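Thermophilic dibenzothiophene desulfurization enzyme C (Paenibacillus sp. A11-2, PDB 5XDE) is a flavin-dependent desulfurization enzyme that probably uses reduced FMN and oxygen to oxidise dibenzothiophene to its sulfoxide and then to its sulfone. Local coordinates at the interface of chains A and B. Residues are numbered along the deposited sequence; one frame, centred on the assembly and turned at random. Chains: chain A/B, Thermophilic dibenzothiophene desulfurization enzyme C.

Contact 1: the interface of chains A and B. Residues chain A 134, 136, 413; chain B 282-283.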
# COMPACT_ATOMS: atom_id res chain seq x y z
N HIS A 134 -9.46 -14.27 27.55
CA HIS A 134 -9.46 -14.35 26.09
C HIS A 134 -10.87 -14.70 25.64
O HIS A 134 -11.76 -14.93 26.46
CB HIS A 134 -8.41 -15.36 25.60
CG HIS A 134 -8.45 -16.68 26.31
ND1 HIS A 134 -9.39 -17.65 26.05
CD2 HIS A 134 -7.64 -17.19 27.28
CE1 HIS A 134 -9.17 -18.70 26.82
NE2 HIS A 134 -8.11 -18.45 27.58
N LEU A 136 -12.04 -17.29 24.52
CA LEU A 136 -12.42 -18.67 24.84
C LEU A 136 -12.74 -18.89 26.31
O LEU A 136 -13.26 -19.95 26.66
CB LEU A 136 -11.31 -19.64 24.41
CG LEU A 136 -11.48 -20.29 23.04
CD1 LEU A 136 -11.91 -19.27 22.00
CD2 LEU A 136 -10.19 -20.99 22.63
N TYR A 413 -15.82 -18.85 15.25
CA TYR A 413 -15.06 -17.81 14.57
C TYR A 413 -14.54 -18.21 13.20
O TYR A 413 -14.16 -17.33 12.43
CB TYR A 413 -13.89 -17.36 15.46
CG TYR A 413 -14.33 -16.86 16.83
CD1 TYR A 413 -14.47 -15.50 17.08
CD2 TYR A 413 -14.61 -17.75 17.85
CE1 TYR A 413 -14.88 -15.04 18.33
CE2 TYR A 413 -15.02 -17.31 19.10
CZ TYR A 413 -15.15 -15.95 19.34
OH TYR A 413 -15.55 -15.52 20.58
N THR B 282 -5.94 -16.38 21.99
CA THR B 282 -5.65 -17.78 22.30
C THR B 282 -6.16 -18.72 21.21
O THR B 282 -5.63 -19.82 21.06
CB THR B 282 -6.26 -18.16 23.65
OG1 THR B 282 -7.66 -17.87 23.64
CG2 THR B 282 -5.58 -17.39 24.78
N LEU B 283 -7.19 -18.31 20.46
CA LEU B 283 -7.67 -19.14 19.35
C LEU B 283 -6.53 -19.60 18.46
O LEU B 283 -6.60 -20.68 17.87
CB LEU B 283 -8.70 -18.38 18.52
CG LEU B 283 -10.17 -18.73 18.75
CD1 LEU B 283 -10.93 -18.74 17.43
CD2 LEU B 283 -10.28 -20.08 19.45
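One face of the A:His134 imidazole is met across the boundary by B:Thr282, whose CB lies 3.8 Å above the plane of the A:His134 ring, toward its rim. At the edge of the same ring, in its plane, is the backbone N of A:Leu136, which makes a weak hydrogen bond to ND1. The threonine hydroxyl OG1 also comes to 3.0 Å from A:His134 ND1, but it sits over the bond between ND1 and CG, so that any hydrogen bond here would be poorly aligned. CG2 of B:Thr282 lies over the same face, 3.3 Å from A:His134 CD2, so OG1 and CG2 straddle the ring's CG. The two side chains cross at about a right angle: chi1 of 47° at A:His134 places the ring, and chi2 of 78° turns its face to the threonine.

At the second aromatic group, the FMN-binding A:Tyr413, CD1 of B:Leu283 lies above the ring plane, offset beyond the CG end. Beside it the A:Leu136 and B:Leu283 side chains cross, so close that their exact fit is doubtful. The 3-10 helix 282-284 of chain B thus packs on loop residues of chain A. B:Leu283 CD1 lies 3.8 Å from A:Tyr413 CB.

Contact 2: the interface of chains A and B. Residues chain A 158, 202, 204; chain B 366, 369.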
# COMPACT_ATOMS: atom_id res chain seq x y z
N PHE A 158 -20.48 -7.51 24.96
CA PHE A 158 -20.74 -7.26 23.54
C PHE A 158 -22.07 -7.88 23.10
O PHE A 158 -22.16 -8.56 22.07
CB PHE A 158 -19.59 -7.77 22.67
CG PHE A 158 -18.34 -6.93 22.76
CD1 PHE A 158 -18.26 -5.72 22.08
CD2 PHE A 158 -17.26 -7.34 23.51
CE1 PHE A 158 -17.11 -4.94 22.15
CE2 PHE A 158 -16.11 -6.57 23.59
CZ PHE A 158 -16.03 -5.36 22.91
N TRP A 202 -22.87 0.84 26.88
CA TRP A 202 -22.21 0.90 25.58
C TRP A 202 -21.92 2.36 25.25
O TRP A 202 -22.85 3.15 25.03
CB TRP A 202 -23.09 0.24 24.52
CG TRP A 202 -22.52 0.18 23.11
CD1 TRP A 202 -23.04 0.76 22.00
CD2 TRP A 202 -21.35 -0.55 22.67
NE1 TRP A 202 -22.27 0.47 20.89
CE2 TRP A 202 -21.23 -0.33 21.28
CE3 TRP A 202 -20.40 -1.34 23.32
CZ2 TRP A 202 -20.19 -0.89 20.52
CZ3 TRP A 202 -19.36 -1.89 22.57
CH2 TRP A 202 -19.27 -1.66 21.18
N SER A 204 -19.05 3.86 22.81
CA SER A 204 -17.97 3.42 21.94
C SER A 204 -17.55 4.51 20.97
O SER A 204 -18.24 5.53 20.80
CB SER A 204 -18.41 2.16 21.19
OG SER A 204 -19.66 2.41 20.59
N ARG B 366 -11.36 -3.57 22.31
CA ARG B 366 -11.72 -2.76 23.47
C ARG B 366 -11.06 -1.39 23.45
O ARG B 366 -11.47 -0.50 24.20
CB ARG B 366 -11.40 -3.51 24.75
CG ARG B 366 -12.38 -4.65 25.03
CD ARG B 366 -11.67 -5.96 25.33
NE ARG B 366 -10.83 -5.87 26.52
CZ ARG B 366 -9.50 -5.96 26.51
NH1 ARG B 366 -8.86 -6.17 25.37
NH2 ARG B 366 -8.82 -5.86 27.65
N ALA B 369 -13.97 0.12 21.66
CA ALA B 369 -15.23 -0.05 22.36
C ALA B 369 -15.38 0.96 23.49
O ALA B 369 -16.51 1.32 23.86
CB ALA B 369 -15.33 -1.47 22.91
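The methyl of B:Ala369 is the small knob of this patch, pressed against two aromatic side chains of chain A in a protein of the acyl-CoA dehydrogenase fold family, to which the DszC flavin monooxygenases belong. Its CB is 4.0 Å from A:Phe158 CZ and equally near CE1, so that it meets the outer corner of the phenyl ring close to the edge. From another direction the six-membered end of the A:Trp202 indole reaches the same methyl, with CZ3 4.1 Å from B:Ala369 CB and the methyl tilted out of the indole plane. The backbone carbonyl of B:Ala369 points to A:Ser204, where its O lies 3.2 Å from CA.

One shell further out, the two rings hold each other: A:Phe158 CE1 is 3.8 Å from A:Trp202 CZ3. The indole extends toward chain B because its CG stands opposite the backbone N (chi1 -178°). Over one face of it, toward the rim, A:Ser204 places its hydroxyl OG, 3.0 Å above the plane of the A:Trp202 ring. On the chain B side, short helix 366-369 carries the methyl at its last residue. At its first, the FMN-binding B:Arg366 brings its aliphatic CG to 4.3 Å from A:Phe158 CZ, while its guanidinium group points away from the phenyl ring.

Contact 3: the interface of chains A and B. Residues chain A 281, 284, 286, 292-294; chain B 392-393, 396.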
# COMPACT_ATOMS: atom_id res chain seq x y z
N PHE A 281 -8.16 23.59 -7.06
CA PHE A 281 -6.81 24.03 -6.71
C PHE A 281 -6.25 24.81 -7.90
O PHE A 281 -5.41 24.33 -8.67
CB PHE A 281 -5.94 22.84 -6.32
CG PHE A 281 -4.68 23.22 -5.60
CD1 PHE A 281 -4.73 23.80 -4.34
CD2 PHE A 281 -3.44 22.97 -6.17
CE1 PHE A 281 -3.57 24.14 -3.67
CE2 PHE A 281 -2.27 23.30 -5.51
CZ PHE A 281 -2.33 23.89 -4.26
N ALA A 284 -2.65 25.15 -9.28
CA ALA A 284 -2.14 24.21 -10.27
C ALA A 284 -2.87 24.30 -11.60
O ALA A 284 -2.68 23.43 -12.46
CB ALA A 284 -2.22 22.78 -9.72
N VAL A 286 -6.14 24.01 -12.07
CA VAL A 286 -7.42 23.32 -12.10
C VAL A 286 -8.54 24.35 -12.08
O VAL A 286 -8.49 25.35 -11.35
CB VAL A 286 -7.55 22.35 -10.91
CG1 VAL A 286 -8.93 21.71 -10.89
CG2 VAL A 286 -6.45 21.30 -10.98
N ASP A 292 -10.27 17.62 -11.27
CA ASP A 292 -8.90 17.50 -10.78
C ASP A 292 -8.40 16.08 -10.99
O ASP A 292 -9.09 15.13 -10.61
CB ASP A 292 -8.84 17.86 -9.31
CG ASP A 292 -7.42 17.82 -8.75
OD1 ASP A 292 -6.91 16.72 -8.43
OD2 ASP A 292 -6.81 18.89 -8.60
N PRO A 293 -7.22 15.88 -11.56
CA PRO A 293 -6.78 14.51 -11.86
C PRO A 293 -6.56 13.67 -10.61
O PRO A 293 -6.73 12.45 -10.66
CB PRO A 293 -5.48 14.70 -12.65
CG PRO A 293 -4.98 16.06 -12.21
CD PRO A 293 -6.22 16.89 -11.94
N TYR A 294 -6.18 14.27 -9.49
CA TYR A 294 -5.90 13.48 -8.31
C TYR A 294 -7.17 13.19 -7.50
O TYR A 294 -7.29 12.11 -6.93
CB TYR A 294 -4.81 14.17 -7.49
CG TYR A 294 -3.57 14.44 -8.33
CD1 TYR A 294 -2.90 13.39 -8.97
CD2 TYR A 294 -3.09 15.72 -8.51
CE1 TYR A 294 -1.77 13.62 -9.76
CE2 TYR A 294 -1.97 15.96 -9.30
CZ TYR A 294 -1.31 14.90 -9.91
OH TYR A 294 -0.18 15.11 -10.69
N ALA B 392 -1.30 15.81 -2.72
CA ALA B 392 -1.16 15.43 -4.13
C ALA B 392 -0.32 16.43 -4.91
O ALA B 392 0.40 16.04 -5.83
CB ALA B 392 -2.53 15.26 -4.78
N TYR B 393 -0.40 17.73 -4.57
CA TYR B 393 0.39 18.71 -5.30
C TYR B 393 1.80 18.87 -4.75
O TYR B 393 2.70 19.20 -5.53
CB TYR B 393 -0.39 20.03 -5.39
CG TYR B 393 -1.46 19.87 -6.46
CD1 TYR B 393 -1.12 19.93 -7.80
CD2 TYR B 393 -2.77 19.54 -6.12
CE1 TYR B 393 -2.07 19.71 -8.80
CE2 TYR B 393 -3.73 19.34 -7.11
CZ TYR B 393 -3.37 19.42 -8.43
OH TYR B 393 -4.30 19.21 -9.41
N ARG B 396 3.25 16.15 -6.89
CA ARG B 396 3.50 16.66 -8.23
C ARG B 396 4.70 17.58 -8.26
O ARG B 396 5.51 17.54 -9.20
CB ARG B 396 2.26 17.39 -8.77
CG ARG B 396 2.38 17.70 -10.26
CD ARG B 396 1.30 18.66 -10.71
NE ARG B 396 1.22 18.78 -12.17
CZ ARG B 396 2.02 19.55 -12.91
NH1 ARG B 396 2.99 20.25 -12.33
NH2 ARG B 396 1.87 19.60 -14.22
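B:Tyr393 drives its ring into a pocket of chain A, with a different partner on each face and a carboxylate at its tip. Across one face A:Phe281 slides past in the opposite direction, its CD2 3.5 Å from B:Tyr393 CD2, and the methyl of A:Ala284 covers the CE1 corner on that same side. Against the other face A:Tyr294 sets the CD2-CE2 edge of its ring, the planes 76° apart and the centroids of the A:Tyr294 and B:Tyr393 rings separated by 5.2 Å.

At the end of the ring the phenol OH donates a hydrogen bond to A:Asp292 OD2, 2.7 Å away, approaching from above the carboxylate plane by 39°. The other carboxylate oxygen, OD1, accepts from the backbone N of A:Tyr294 at 2.8 Å, which fixes the rotation of the acceptor. A:Asp292 holds CG opposite its own backbone N (chi1 -177°), a position from which it serves both donors. It thus caps the start of helix 293-325, whose positive end would be expected to favour the anionic carboxylate. Replacing B:Tyr393 with an alanine would probably leave A:Asp292 without its phenol partner and open a gap between A:Phe281 and A:Tyr294.

Further along A:Tyr294, its CB packs on the methyl of B:Ala392, and its OH rests 3.7 Å from CG of B:Arg396, against the extended aliphatic chain. Chain A supplies the loop with 3-10 helix 282-284 and the beginning of helix 293-325, and chain B one side of helix 391-404.

Contact 1 and contact 2 are neighbours, with C-alpha centres about 18 Å apart, whereas contact 3 lies about 47 Å from contact 1 and 40 Å from contact 2. The two-fold axis places the twin of contact 1 beside contact 3, since the 3-10 helix 282-284 takes part in both, from chain B in contact 1 and from chain A in contact 3; each copy of it touches its partner at two places, through different residues. FMN-binding residues occur in contact 1 and contact 2, which suggests that pairing and cofactor site are linked. Each contact recurs with chains exchanged, and this pair may be a functional unit within the four-chain assembly.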